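Local coordinates for uncharacterized protein lp_1913 (Lactobacillus plantarum, PDB 3FLH) that is of unknown function but has a rhodanese-like domain and is probably not a classical sulfurtransferase, at residues B[77-81]-B[105-109]. Numbering follows the deposited sequence.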
loop_
_atom_site.group_PDB
_atom_site.type_symbol
_atom_site.label_atom_id
_atom_site.label_comp_id
_atom_site.label_asym_id
_atom_site.label_seq_id
_atom_site.Cartn_x
_atom_site.Cartn_y
_atom_site.Cartn_z
ATOM N N TYR B 77 4.477 -11.817 4.574
ATOM C CA TYR B 77 3.152 -11.212 4.652
ATOM C C TYR B 77 2.789 -10.780 6.068
ATOM O O TYR B 77 3.192 -11.408 7.050
ATOM C CB TYR B 77 2.079 -12.174 4.118
ATOM C CG TYR B 77 1.751 -13.337 5.037
ATOM C CD1 TYR B 77 0.893 -13.172 6.134
ATOM C CD2 TYR B 77 2.284 -14.606 4.799
ATOM C CE1 TYR B 77 0.575 -14.245 6.962
ATOM C CE2 TYR B 77 1.970 -15.686 5.620
ATOM C CZ TYR B 77 1.119 -15.500 6.689
ATOM O OH TYR B 77 0.783 -16.572 7.471
ATOM N N ASP B 78 2.036 -9.691 6.163
ATOM C CA ASP B 78 1.577 -9.187 7.447
ATOM C C ASP B 78 0.076 -9.422 7.388
ATOM O O ASP B 78 -0.425 -9.996 6.410
ATOM C CB ASP B 78 1.900 -7.689 7.593
ATOM C CG ASP B 78 1.659 -7.159 9.013
ATOM O OD1 ASP B 78 1.413 -7.963 9.941
ATOM O OD2 ASP B 78 1.727 -5.927 9.207
ATOM N N TRP B 79 -0.654 -8.990 8.406
ATOM C CA TRP B 79 -2.091 -9.228 8.407
ATOM C C TRP B 79 -2.795 -8.525 7.256
ATOM O O TRP B 79 -3.792 -9.019 6.732
ATOM C CB TRP B 79 -2.710 -8.822 9.750
ATOM C CG TRP B 79 -2.715 -7.352 10.046
ATOM C CD1 TRP B 79 -1.653 -6.579 10.417
ATOM C CD2 TRP B 79 -3.855 -6.489 10.031
ATOM N NE1 TRP B 79 -2.065 -5.282 10.642
ATOM C CE2 TRP B 79 -3.414 -5.201 10.410
ATOM C CE3 TRP B 79 -5.212 -6.681 9.736
ATOM C CZ2 TRP B 79 -4.284 -4.105 10.502
ATOM C CZ3 TRP B 79 -6.077 -5.590 9.827
ATOM C CH2 TRP B 79 -5.607 -4.320 10.207
ATOM N N THR B 80 -2.260 -7.384 6.842
ATOM C CA THR B 80 -2.866 -6.641 5.752
ATOM C C THR B 80 -1.780 -5.993 4.897
ATOM O O THR B 80 -0.667 -5.752 5.369
ATOM C CB THR B 80 -3.827 -5.560 6.311
ATOM O OG1 THR B 80 -4.669 -5.077 5.261
ATOM C CG2 THR B 80 -3.037 -4.400 6.900
ATOM N N GLY B 81 -2.098 -5.714 3.640
ATOM C CA GLY B 81 -1.111 -5.109 2.764
ATOM C C GLY B 81 -0.813 -3.652 3.071
ATOM O O GLY B 81 0.234 -3.140 2.684
ATOM N N GLY B 105 -1.915 -8.943 -1.448
ATOM C CA GLY B 105 -3.154 -9.213 -0.737
ATOM C C GLY B 105 -2.952 -9.537 0.734
ATOM O O GLY B 105 -3.872 -9.393 1.539
ATOM N N ALA B 106 -1.750 -9.983 1.087
ATOM C CA ALA B 106 -1.426 -10.315 2.474
ATOM C C ALA B 106 -2.351 -11.396 3.043
ATOM O O ALA B 106 -2.996 -12.124 2.292
ATOM C CB ALA B 106 -1.492 -9.054 3.336
ATOM N N LEU B 107 -2.415 -11.494 4.367
ATOM C CA LEU B 107 -3.250 -12.497 5.024
ATOM C C LEU B 107 -4.735 -12.239 4.817
ATOM O O LEU B 107 -5.507 -13.169 4.572
ATOM C CB LEU B 107 -2.954 -12.543 6.525
ATOM C CG LEU B 107 -3.719 -13.630 7.290
ATOM C CD1 LEU B 107 -3.382 -14.997 6.708
ATOM C CD2 LEU B 107 -3.357 -13.581 8.771
ATOM N N GLU B 108 -5.133 -10.974 4.921
ATOM C CA GLU B 108 -6.529 -10.591 4.739
ATOM C C GLU B 108 -7.013 -11.047 3.365
ATOM O O GLU B 108 -8.066 -11.666 3.244
ATOM C CB GLU B 108 -6.681 -9.067 4.864
ATOM C CG GLU B 108 -8.113 -8.569 4.720
ATOM C CD GLU B 108 -8.196 -7.074 4.473
ATOM O OE1 GLU B 108 -7.719 -6.616 3.409
ATOM O OE2 GLU B 108 -8.737 -6.353 5.340
ATOM N N GLY B 109 -6.237 -10.743 2.328
ATOM C CA GLY B 109 -6.618 -11.145 0.982
ATOM C C GLY B 109 -6.666 -12.655 0.827
ATOM O O GLY B 109 -7.605 -13.201 0.245
#
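Residues 77-81 leave the end of strand 73-77 as an irregular loop. Residues 105-109 form the turn into helix 106-112. The backbones come close: the CA atoms of Trp79 and Leu107 are 4.8 Å apart, those of Thr80 and Ala106 5.1 Å. Two successive amides near the helix start donate to two successive loop carbonyls. Leu107 N binds Asp78 O at 3.2 Å, and Glu108 N binds Trp79 O at 3.0 Å. The bond from Gly109 N to Gly105 O (2.8 Å) closes a helical turn.

Ala106 points its methyl at the loop. Its CB lies 3.4 Å from Asp78 O, from Thr80 C and from Gly81 N. The Tyr77 ring packs on Leu107, with CD1 3.9 Å from Leu107 CB, and its hydroxyl bonds to Ile50 N. Asp78 points away from the helix. Its OD1 makes a weak bond to Trp79 N (2.8 Å), and its OD2 bonds to Thr83 within the same loop. Thr80 OG1 and Glu108 OE1 are 3.9 Å apart, too far for a hydrogen bond. Trp79 and Thr80 also pack on Glu108 of the second subunit.

A loop between a central parallel strand and a helix is where rhodaneses carry their active site. Asp78, directly after the strand, probably takes the place of the catalytic cysteine. Gly105-Ala106 resembles the Gly-Gly pair common before the last helix of this family. Ala106, with phi/psi of 59/-161°, keeps a glycine-like backbone. The contact thus ties the putative active-site loop to the C-terminal helix of the rhodanese-like fold.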